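Local coordinates for trafficking protein particle complex subunit 3 (Naegleria fowleri, PDB 6AQ3), which probably acts as a subunit of the TRAPP complex in vesicle trafficking and carries a palmitic acid bound covalently, at residues Asn145-Val150 / Cys164-Cys169; Ser118-Glu123 / Gln176-Val181; Met63-Ile68 / Ala154-Leu159; Ser91-Ala96 / Ala105-Trp110. All blocks are in the same frame, centred on the assembly; numbering follows the deposited sequence.

Interaction 1. Residues Asn145-Val150 / Cys164-Cys169; sequences NIICGV and CEYKKC. With PLM (palmitic acid), chain N.
Cys164 opens the contact where strand 160-168 passes Cys148 of helix 146-157. Its carbonyl O lies 3.2 Å from Cys148 CB, and its sulfur, anti to the backbone N (chi1 -180°), is turned to the helix, with SG 3.8 Å from Cys148 CA. A small, weakly polar side chain suits such a tight spot, for the same sulfur also packs on Ile179 of the next strand. Glu165 turns its side chain away from the helix and pairs with Arg182 in a salt bridge. Tyr166 comes back to the helix side. Its backbone N gives a hydrogen bond to a water that in turn donates to Asn145 OD1, while the amide nitrogen of Asn145 is held by Asn53 O. The alternation belongs to a strand of the antiparallel sheet on which the TRAPP fold packs its helices, here running roughly antiparallel to helix 146-157 (152°). Asn145 OD1 sits at the ring edge of Tyr166, near its plane and 3.7 Å from CD2. Cys148 SG meets the ring obliquely, 4.9 Å from its centroid, and Ile147 CD1 reaches the phenol end, 4.0 Å from OH. Lys167 and Lys168 then form a classic beta bulge opposite Glu178, and Lys168 NZ pairs with Asp175. The helix also lies along the palmitate: Val150 CG1 is 3.7 Å from C9 of the ligand, and Ile146 CG2 is 3.8 Å from its terminal CG.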
# COMPACT_ATOMS: atom_id res chain seq x y z
N ASN C 145 7.15 9.54 -5.55
CA ASN C 145 7.89 9.26 -6.78
C ASN C 145 7.52 7.91 -7.39
O ASN C 145 7.71 7.71 -8.60
CB ASN C 145 9.39 9.30 -6.54
CG ASN C 145 10.14 9.94 -7.70
OD1 ASN C 145 9.58 10.78 -8.41
ND2 ASN C 145 11.41 9.57 -7.88
N ILE C 146 6.95 7.00 -6.58
CA ILE C 146 6.49 5.72 -7.10
C ILE C 146 5.55 5.92 -8.30
O ILE C 146 5.45 5.04 -9.16
CB ILE C 146 5.82 4.92 -5.97
CG1 ILE C 146 5.68 3.46 -6.37
CG2 ILE C 146 4.44 5.49 -5.67
CD1 ILE C 146 5.48 2.54 -5.18
N ILE C 147 4.83 7.05 -8.36
CA ILE C 147 3.93 7.31 -9.48
C ILE C 147 4.69 7.41 -10.79
O ILE C 147 4.24 6.92 -11.83
CB ILE C 147 3.08 8.58 -9.21
CG1 ILE C 147 2.21 8.40 -7.96
CG2 ILE C 147 2.17 8.90 -10.42
CD1 ILE C 147 1.36 9.61 -7.63
N CYS C 148 5.85 8.06 -10.78
CA CYS C 148 6.61 8.20 -12.01
C CYS C 148 7.03 6.85 -12.57
O CYS C 148 6.96 6.62 -13.79
CB CYS C 148 7.83 9.09 -11.78
SG CYS C 148 7.39 10.78 -11.35
N GLY C 149 7.45 5.94 -11.69
CA GLY C 149 7.87 4.62 -12.14
C GLY C 149 6.72 3.83 -12.73
O GLY C 149 6.88 3.13 -13.74
N VAL C 150 5.54 3.93 -12.11
CA VAL C 150 4.36 3.24 -12.64
C VAL C 150 4.09 3.69 -14.07
O VAL C 150 3.79 2.87 -14.95
CB VAL C 150 3.15 3.47 -11.71
CG1 VAL C 150 1.89 2.81 -12.28
CG2 VAL C 150 3.46 2.85 -10.36
N CYS C 164 10.03 10.15 -16.93
CA CYS C 164 8.91 10.70 -16.17
C CYS C 164 9.41 11.11 -14.79
O CYS C 164 9.86 10.25 -14.01
CB CYS C 164 7.78 9.68 -16.06
SG CYS C 164 6.37 10.29 -15.14
N GLU C 165 9.35 12.41 -14.48
CA GLU C 165 9.88 12.93 -13.22
C GLU C 165 8.96 13.97 -12.61
O GLU C 165 8.20 14.66 -13.31
CB GLU C 165 11.28 13.55 -13.40
CG GLU C 165 11.33 14.70 -14.40
CD GLU C 165 11.59 14.24 -15.84
OE1 GLU C 165 11.98 13.06 -16.03
OE2 GLU C 165 11.41 15.05 -16.79
N TYR C 166 9.03 14.07 -11.29
CA TYR C 166 8.31 15.10 -10.55
C TYR C 166 9.00 16.45 -10.75
O TYR C 166 10.23 16.54 -10.78
CB TYR C 166 8.27 14.76 -9.06
CG TYR C 166 6.90 14.35 -8.55
CD1 TYR C 166 5.93 15.31 -8.24
CD2 TYR C 166 6.59 12.99 -8.36
CE1 TYR C 166 4.67 14.94 -7.78
CE2 TYR C 166 5.32 12.60 -7.90
CZ TYR C 166 4.38 13.58 -7.61
OH TYR C 166 3.15 13.18 -7.15
N LYS C 167 8.20 17.49 -10.91
CA LYS C 167 8.72 18.84 -10.98
C LYS C 167 8.22 19.74 -9.85
O LYS C 167 8.97 20.61 -9.41
CB LYS C 167 8.38 19.48 -12.34
CG LYS C 167 8.84 18.65 -13.53
CD LYS C 167 10.14 19.19 -14.14
CE LYS C 167 11.35 18.34 -13.76
NZ LYS C 167 12.60 18.81 -14.43
N LYS C 168 6.99 19.55 -9.39
CA LYS C 168 6.43 20.36 -8.32
C LYS C 168 5.60 19.45 -7.42
O LYS C 168 4.92 18.55 -7.91
CB LYS C 168 5.58 21.51 -8.89
CG LYS C 168 6.42 22.59 -9.55
CD LYS C 168 5.62 23.57 -10.39
CE LYS C 168 4.72 24.43 -9.53
NZ LYS C 168 4.12 25.56 -10.30
N CYS C 169 5.68 19.68 -6.10
CA CYS C 169 4.92 18.93 -5.09
C CYS C 169 4.57 19.84 -3.91
O CYS C 169 5.46 20.54 -3.40
CB CYS C 169 5.70 17.70 -4.58
SG CYS C 169 4.76 16.52 -3.53
C1 PLM N . -1.92 3.62 -23.72
O2 PLM N . -1.02 4.44 -24.05
C2 PLM N . -2.58 3.62 -22.24
C3 PLM N . -1.87 4.40 -21.11
C4 PLM N . -1.31 3.52 -19.98
C5 PLM N . -1.90 3.79 -18.57
C6 PLM N . -0.91 3.49 -17.41
C7 PLM N . -1.50 3.66 -15.99
C8 PLM N . -0.66 4.56 -15.05
C9 PLM N . -1.12 4.51 -13.58
CA PLM N . -0.77 5.78 -12.74
CB PLM N . -1.17 5.69 -11.25
CC PLM N . -0.01 5.31 -10.30
CD PLM N . -0.47 4.65 -8.98
CE PLM N . 0.53 4.77 -7.80
CF PLM N . 0.29 3.71 -6.70
CG PLM N . 0.93 4.05 -5.34
O HOH W 1 11.05 12.43 -10.20

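Interaction 2. Residues Ser118-Glu123 / Gln176-Val181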
# COMPACT_ATOMS: atom_id res chain seq x y z
N SER C 118 2.91 17.73 -19.18
CA SER C 118 2.92 17.62 -17.73
C SER C 118 1.54 17.20 -17.27
O SER C 118 0.53 17.52 -17.90
CB SER C 118 3.30 18.93 -17.04
OG SER C 118 4.65 19.28 -17.32
N ILE C 119 1.51 16.47 -16.15
CA ILE C 119 0.27 16.08 -15.48
C ILE C 119 0.24 16.87 -14.18
O ILE C 119 1.09 16.68 -13.30
CB ILE C 119 0.22 14.56 -15.22
CG1 ILE C 119 0.23 13.77 -16.54
CG2 ILE C 119 -1.03 14.19 -14.45
CD1 ILE C 119 0.30 12.24 -16.35
N VAL C 120 -0.74 17.77 -14.04
CA VAL C 120 -0.84 18.62 -12.86
C VAL C 120 -2.08 18.26 -12.07
O VAL C 120 -3.13 17.96 -12.65
CB VAL C 120 -0.86 20.12 -13.24
CG1 VAL C 120 0.49 20.54 -13.84
CG2 VAL C 120 -1.98 20.42 -14.21
N PHE C 121 -1.96 18.29 -10.74
CA PHE C 121 -3.07 17.98 -9.85
C PHE C 121 -2.84 18.64 -8.50
O PHE C 121 -1.69 18.81 -8.08
CB PHE C 121 -3.28 16.46 -9.68
CG PHE C 121 -2.02 15.68 -9.41
CD1 PHE C 121 -1.10 15.44 -10.42
CD2 PHE C 121 -1.81 15.13 -8.15
CE1 PHE C 121 0.03 14.68 -10.17
CE2 PHE C 121 -0.68 14.38 -7.88
CZ PHE C 121 0.25 14.15 -8.89
N ASP C 122 -3.92 19.08 -7.85
CA ASP C 122 -3.81 19.79 -6.58
C ASP C 122 -3.98 18.90 -5.34
O ASP C 122 -3.60 19.33 -4.25
CB ASP C 122 -4.76 21.00 -6.52
CG ASP C 122 -6.23 20.64 -6.65
OD1 ASP C 122 -6.55 19.46 -6.91
OD2 ASP C 122 -7.07 21.58 -6.48
N GLU C 123 -4.56 17.70 -5.46
CA GLU C 123 -4.76 16.83 -4.30
C GLU C 123 -4.15 15.45 -4.55
O GLU C 123 -4.12 14.96 -5.68
CB GLU C 123 -6.25 16.66 -3.97
N GLN C 176 1.00 23.18 -6.52
CA GLN C 176 0.33 21.99 -7.01
C GLN C 176 1.37 20.92 -7.29
O GLN C 176 2.58 21.17 -7.26
CB GLN C 176 -0.47 22.31 -8.27
CG GLN C 176 0.41 22.69 -9.44
CD GLN C 176 -0.37 23.07 -10.68
OE1 GLN C 176 -1.55 23.41 -10.59
NE2 GLN C 176 0.28 23.04 -11.83
N SER C 177 0.89 19.72 -7.61
CA SER C 177 1.75 18.65 -8.09
C SER C 177 1.85 18.74 -9.60
O SER C 177 0.86 19.03 -10.28
CB SER C 177 1.24 17.26 -7.69
OG SER C 177 1.34 17.09 -6.30
N GLU C 178 3.05 18.51 -10.12
CA GLU C 178 3.28 18.46 -11.55
C GLU C 178 4.24 17.33 -11.84
O GLU C 178 5.32 17.27 -11.24
CB GLU C 178 3.84 19.79 -12.07
CG GLU C 178 4.29 19.70 -13.55
CD GLU C 178 4.79 21.01 -14.11
OE1 GLU C 178 4.81 22.03 -13.38
OE2 GLU C 178 5.18 21.03 -15.31
N ILE C 179 3.85 16.46 -12.76
CA ILE C 179 4.68 15.35 -13.21
C ILE C 179 4.92 15.52 -14.72
O ILE C 179 3.97 15.72 -15.48
CB ILE C 179 4.01 14.00 -12.90
CG1 ILE C 179 3.97 13.78 -11.39
CG2 ILE C 179 4.77 12.88 -13.59
CD1 ILE C 179 3.19 12.55 -10.95
N ARG C 180 6.18 15.45 -15.13
CA ARG C 180 6.58 15.63 -16.52
C ARG C 180 6.75 14.27 -17.17
O ARG C 180 7.36 13.38 -16.59
CB ARG C 180 7.90 16.39 -16.60
CG ARG C 180 8.28 16.89 -18.00
CD ARG C 180 7.28 17.94 -18.42
NE ARG C 180 7.68 18.67 -19.61
CZ ARG C 180 6.91 19.56 -20.24
NH1 ARG C 180 5.70 19.82 -19.78
NH2 ARG C 180 7.36 20.18 -21.32
N VAL C 181 6.21 14.13 -18.38
CA VAL C 181 6.32 12.88 -19.15
C VAL C 181 6.91 13.23 -20.50
O VAL C 181 6.32 14.02 -21.25
CB VAL C 181 4.96 12.19 -19.32
CG1 VAL C 181 5.15 10.84 -19.97
CG2 VAL C 181 4.23 12.04 -17.95
O HOH W 2 -1.12 17.58 -5.09
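The Phe121 ring takes Ser177 CB over the middle of one face, a CH-pi contact with CB 3.5 Å from the ring centroid and only 14° off the normal. At its edge, in the plane, lie Ile179 CD1 and the carbonyl O of Glu123; Phe97 meets the ring edge-to-face. The ring is brought over its neighbour strand because CG stands between the backbone N and the carbonyl carbon (chi1 47°). A small serine suits the partner position, since its CB can approach the aromatic face closely while OG shares a hydrogen bond with a water, and this water donates to Phe121 O. The other flat group, the Arg180 guanidinium, has Ser118 OG at its edge, near its plane. Arg180 NH1 donates to Ser118 OG at 2.7 Å, and Ser118 OG donates to the anti lone pair of Glu178 OE2, also at 2.7 Å. One hydroxyl thus links cation and anion, which may reinforce each other's charge; Glu116 and Asn109 O hold the guanidinium further. The two strands are the central pair of the four-stranded antiparallel sheet of the TRAPP fold. Ile119 with Ile179 and Phe121 with Ser177 are hydrogen-bonded pairs; Ile119 N reaches Ile179 O in 2.7 Å. Their side chains fill the helix-covered face, where Ile119 meets Ile92, whereas Ser118, Val120, Glu178 and Arg180 occupy the other. There Val120 CG1 packs 3.9 Å from Glu178 CB.

Interaction 3. Residues Met63-Ile68 / Ala154-Leu159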
# COMPACT_ATOMS: atom_id res chain seq x y z
N MET C 63 6.09 -2.18 -10.72
CA MET C 63 4.65 -2.32 -10.56
C MET C 63 3.92 -1.99 -11.85
O MET C 63 2.99 -2.70 -12.24
CB MET C 63 4.15 -1.41 -9.44
CG MET C 63 4.51 -1.87 -8.04
SD MET C 63 4.06 -0.70 -6.73
CE MET C 63 2.49 -0.11 -7.29
N GLY C 64 4.34 -0.93 -12.54
CA GLY C 64 3.62 -0.52 -13.74
C GLY C 64 3.69 -1.53 -14.86
O GLY C 64 2.73 -1.70 -15.62
N MET C 65 4.81 -2.25 -14.99
CA MET C 65 4.88 -3.31 -15.99
C MET C 65 3.88 -4.42 -15.68
O MET C 65 3.32 -5.01 -16.60
CB MET C 65 6.30 -3.87 -16.09
CG MET C 65 7.30 -2.92 -16.71
SD MET C 65 8.90 -3.68 -17.09
CE MET C 65 9.38 -4.31 -15.48
N ARG C 66 3.64 -4.68 -14.40
CA ARG C 66 2.73 -5.75 -14.01
C ARG C 66 1.28 -5.30 -14.03
O ARG C 66 0.38 -6.13 -14.19
CB ARG C 66 3.08 -6.24 -12.59
CG ARG C 66 4.41 -6.99 -12.50
CD ARG C 66 4.84 -7.28 -11.06
NE ARG C 66 3.86 -8.02 -10.26
CZ ARG C 66 3.94 -8.16 -8.93
NH1 ARG C 66 4.97 -7.65 -8.25
NH2 ARG C 66 3.01 -8.84 -8.28
N LEU C 67 1.04 -4.00 -13.88
CA LEU C 67 -0.30 -3.47 -13.72
C LEU C 67 -0.98 -3.11 -15.03
O LEU C 67 -2.22 -3.05 -15.06
CB LEU C 67 -0.22 -2.26 -12.78
CG LEU C 67 -1.50 -1.74 -12.13
CD1 LEU C 67 -1.90 -2.68 -11.02
CD2 LEU C 67 -1.22 -0.37 -11.56
N ILE C 68 -0.22 -2.85 -16.11
CA ILE C 68 -0.79 -2.26 -17.32
C ILE C 68 -1.90 -3.12 -17.91
O ILE C 68 -2.91 -2.61 -18.39
CB ILE C 68 0.31 -2.01 -18.37
CG1 ILE C 68 -0.32 -1.43 -19.66
CG2 ILE C 68 1.01 -3.31 -18.71
CD1 ILE C 68 -1.00 -0.08 -19.46
N ALA C 154 4.49 1.18 -17.19
CA ALA C 154 3.29 0.90 -17.96
C ALA C 154 3.49 1.24 -19.44
O ALA C 154 3.18 0.43 -20.32
CB ALA C 154 2.10 1.67 -17.39
N LEU C 155 4.05 2.42 -19.72
CA LEU C 155 4.15 2.84 -21.12
C LEU C 155 5.15 1.99 -21.88
O LEU C 155 4.97 1.79 -23.09
CB LEU C 155 4.53 4.32 -21.20
CG LEU C 155 3.44 5.28 -20.71
CD1 LEU C 155 3.84 6.75 -20.90
CD2 LEU C 155 2.13 5.00 -21.41
N GLU C 156 6.16 1.45 -21.20
CA GLU C 156 7.09 0.54 -21.85
C GLU C 156 6.36 -0.66 -22.41
O GLU C 156 6.68 -1.14 -23.51
CB GLU C 156 8.17 0.09 -20.88
CG GLU C 156 9.24 -0.79 -21.53
CD GLU C 156 10.32 -1.23 -20.54
OE1 GLU C 156 10.55 -2.45 -20.42
OE2 GLU C 156 10.94 -0.35 -19.90
N MET C 157 5.34 -1.13 -21.70
CA MET C 157 4.59 -2.27 -22.19
C MET C 157 3.80 -1.96 -23.46
O MET C 157 3.51 -2.88 -24.24
CB MET C 157 3.67 -2.77 -21.08
CG MET C 157 4.44 -3.30 -19.86
SD MET C 157 5.65 -4.58 -20.30
CE MET C 157 7.17 -3.63 -20.28
N VAL C 158 3.45 -0.70 -23.70
CA VAL C 158 2.87 -0.31 -24.98
C VAL C 158 3.95 0.34 -25.84
O VAL C 158 3.69 1.29 -26.59
CB VAL C 158 1.64 0.60 -24.80
CG1 VAL C 158 0.45 -0.21 -24.29
CG2 VAL C 158 1.93 1.71 -23.82
N LEU C 159 5.19 -0.12 -25.65
CA LEU C 159 6.30 0.09 -26.58
C LEU C 159 6.70 1.56 -26.68
O LEU C 159 7.06 2.05 -27.76
CB LEU C 159 5.99 -0.48 -27.97
CG LEU C 159 5.63 -1.96 -27.99
CD1 LEU C 159 5.68 -2.49 -29.40
CD2 LEU C 159 6.52 -2.79 -27.07
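Backbone meets backbone where Gly64 of helix 49-75 faces Ala154 of helix 146-157, with their CA atoms only 4.5 Å apart. Glycine suits the place because it has no side chain to keep the helices apart, and the carbonyl O of Gly64 lies 3.5 Å from Ala154 CA in a CA-H...O contact. Alanine, across from it, adds just a methyl group. One turn further on, Ile68 points at the partner helix. Its CG1 is anti to the backbone N (chi1 178°), which carries CD1 alongside Ala154 CB at 4.1 Å. The other branch, CG2, is thereby pushed into the crowded position between N and carbonyl carbon and presses on Met157, 3.6 Å from its CB and just as near its CG. The branched isoleucine therefore touches two residues about one turn apart on the near side of the other helix. This close helix pair of the TRAPP fold lies along the bound palmitate, which touches Ile68, Ala154, Leu155 and Val158. Another side of helix 49-75 serves the dimer, with Met63 and Leu67 packing on Leu30 and Met33 of the second subunit. Nearer the surface two flexible thioethers cross obliquely. Met157 bends at chi2 (-54°) and sends its CE to Met65, 3.6 Å from SD. Glu156 runs out beside Met65, bringing OE1 to 3.9 Å from its SD, while OE2 is bonded to Tyr61 OH. Helix 146-157 ends directly afterwards in a Schellman motif, with Leu159 at positive phi as its C-prime residue.

Interaction 4. Residues Ser91-Ala96 / Ala105-Trp110; sequences SIAKVA and ANVTNW. With PLM (palmitic acid), chain N.
Lys94 leaves helix 85-101 with CG anti to its carbonyl carbon, and a bend at chi2 (-63°) turns the chain from CB and CG toward strand 106-108. From there it is extended. CD passes 3.6 Å from Ala105 O, CE runs on beside the same oxygen, and the tip, NZ, donates to two acceptors. One is Asn106 OD1, only 2.5 Å from NZ and met nearly along its C=O axis; the other is Ala105 O, 3.1 Å from NZ and approached in the carbonyl plane. Those two oxygens, Ala105 O and Asn106 OD1, lie 3.0 Å apart, so the ammonium charge probably offsets their mutual repulsion. A long, flexible lysine suits this exposed position, where its alkyl part bridges helix and strand. The helix here covers a strand of the antiparallel TRAPP sheet that is outermost within this chain, running nearly antiparallel to it (167°), and has a wider pi-type turn in which Ala96 N bonds to Ser91 O. Next to the lysine, on the buried side, the packing is small and apolar: Ala93 CB touches Ala105 CB and, at 3.9 Å, Val107 CG2. Alanines let the backbones come near enough for a weak hydrogen bond from Ala105 N to Ala93 O, 3.4 Å long. The helix also flanks the palmitate, with Ala96 CB 3.6 Å from C7 of the ligand and Ser91 CB 3.9 Å from C3. Between these two, Ile92 has its CG1 by C5 of the same chain.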
# COMPACT_ATOMS: atom_id res chain seq x y z
N SER C 91 -5.33 9.41 -21.17
CA SER C 91 -5.51 8.08 -20.60
C SER C 91 -5.01 8.01 -19.17
O SER C 91 -5.67 7.44 -18.29
CB SER C 91 -4.76 7.06 -21.47
OG SER C 91 -5.24 7.07 -22.79
N ILE C 92 -3.83 8.59 -18.90
CA ILE C 92 -3.28 8.56 -17.55
C ILE C 92 -3.99 9.57 -16.65
O ILE C 92 -4.47 9.23 -15.57
CB ILE C 92 -1.77 8.82 -17.58
CG1 ILE C 92 -1.04 7.69 -18.31
CG2 ILE C 92 -1.23 8.96 -16.16
CD1 ILE C 92 0.39 8.05 -18.68
N ALA C 93 -4.07 10.83 -17.11
CA ALA C 93 -4.56 11.91 -16.25
C ALA C 93 -6.03 11.75 -15.92
O ALA C 93 -6.45 12.04 -14.79
CB ALA C 93 -4.29 13.27 -16.91
N LYS C 94 -6.84 11.32 -16.89
CA LYS C 94 -8.28 11.32 -16.70
C LYS C 94 -8.86 9.97 -16.32
O LYS C 94 -9.95 9.93 -15.75
CB LYS C 94 -8.99 11.79 -17.98
CG LYS C 94 -8.58 13.17 -18.46
CD LYS C 94 -8.92 14.26 -17.48
CE LYS C 94 -8.71 15.62 -18.13
NZ LYS C 94 -8.88 16.74 -17.19
N VAL C 95 -8.19 8.86 -16.64
CA VAL C 95 -8.72 7.52 -16.36
C VAL C 95 -7.90 6.81 -15.28
O VAL C 95 -8.43 6.44 -14.23
CB VAL C 95 -8.82 6.68 -17.65
CG1 VAL C 95 -9.41 5.29 -17.37
CG2 VAL C 95 -9.69 7.39 -18.67
N ALA C 96 -6.60 6.62 -15.51
CA ALA C 96 -5.76 5.87 -14.57
C ALA C 96 -5.72 6.53 -13.20
O ALA C 96 -5.81 5.85 -12.17
CB ALA C 96 -4.34 5.73 -15.13
N ALA C 105 -6.76 14.68 -12.61
CA ALA C 105 -5.58 15.40 -13.04
C ALA C 105 -5.84 16.15 -14.35
O ALA C 105 -6.84 15.92 -15.05
CB ALA C 105 -4.39 14.45 -13.20
N ASN C 106 -4.95 17.08 -14.66
CA ASN C 106 -5.04 17.83 -15.91
C ASN C 106 -3.70 17.80 -16.64
O ASN C 106 -2.64 17.60 -16.03
CB ASN C 106 -5.50 19.25 -15.60
CG ASN C 106 -6.98 19.30 -15.26
OD1 ASN C 106 -7.79 18.66 -15.92
ND2 ASN C 106 -7.30 19.93 -14.14
N VAL C 107 -3.78 18.00 -17.95
CA VAL C 107 -2.63 18.03 -18.86
C VAL C 107 -2.34 19.47 -19.29
O VAL C 107 -3.24 20.16 -19.78
CB VAL C 107 -2.87 17.16 -20.10
CG1 VAL C 107 -1.69 17.26 -21.05
CG2 VAL C 107 -3.11 15.72 -19.71
N THR C 108 -1.08 19.88 -19.19
CA THR C 108 -0.66 21.22 -19.56
C THR C 108 0.77 21.16 -20.08
O THR C 108 1.39 20.09 -20.14
CB THR C 108 -0.68 22.21 -18.39
OG1 THR C 108 0.37 21.88 -17.47
CG2 THR C 108 -2.02 22.21 -17.65
N ASN C 109 1.28 22.33 -20.47
CA ASN C 109 2.69 22.52 -20.84
C ASN C 109 3.12 21.54 -21.94
O ASN C 109 4.18 20.93 -21.87
CB ASN C 109 3.60 22.38 -19.62
CG ASN C 109 3.21 23.31 -18.48
OD1 ASN C 109 3.47 23.02 -17.31
ND2 ASN C 109 2.62 24.45 -18.82
N TRP C 110 2.28 21.41 -22.97
CA TRP C 110 2.65 20.59 -24.11
C TRP C 110 3.88 21.16 -24.79
O TRP C 110 4.08 22.38 -24.85
CB TRP C 110 1.51 20.53 -25.14
CG TRP C 110 0.47 19.57 -24.81
CD1 TRP C 110 -0.74 19.83 -24.25
CD2 TRP C 110 0.52 18.16 -25.02
NE1 TRP C 110 -1.45 18.67 -24.10
CE2 TRP C 110 -0.69 17.62 -24.56
CE3 TRP C 110 1.49 17.29 -25.55
CZ2 TRP C 110 -0.97 16.26 -24.60
CZ3 TRP C 110 1.22 15.95 -25.58
CH2 TRP C 110 -0.00 15.44 -25.11
C1 PLM N . -1.92 3.62 -23.72
O2 PLM N . -1.02 4.44 -24.05
C2 PLM N . -2.58 3.62 -22.24
C3 PLM N . -1.87 4.40 -21.11
C4 PLM N . -1.31 3.52 -19.98
C5 PLM N . -1.90 3.79 -18.57
C6 PLM N . -0.91 3.49 -17.41
C7 PLM N . -1.50 3.66 -15.99
C8 PLM N . -0.66 4.56 -15.05
C9 PLM N . -1.12 4.51 -13.58
CA PLM N . -0.77 5.78 -12.74
CB PLM N . -1.17 5.69 -11.25
CC PLM N . -0.01 5.31 -10.30
CD PLM N . -0.47 4.65 -8.98
CE PLM N . 0.53 4.77 -7.80
CF PLM N . 0.29 3.71 -6.70
CG PLM N . 0.93 4.05 -5.34

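How the interactions relate
Interactions 1 and 2 are buried and share the sheet: strands 160-168 and 177-186 are neighbours, joined by backbone bonds such as Glu165 O to Arg180 N. Interaction 4 adds strand 106-108 next to 116-121, where Val120 N probably bonds to Asn106 O and Ile119 packs on Ala105. Interaction 3 stands off the sheet, about 20 Å from interaction 2 between centres, but uses helix 146-157 as interaction 1 does. The chemistry follows the place: ladder bonds and a hydroxyl-linked charge pair in the sheet, sulfur and aromatic packing between helix 146-157 and the sheet, a glycine-alanine helix contact, and a lysine at the partly exposed edge. Palmitate passes by interactions 1, 3 and 4.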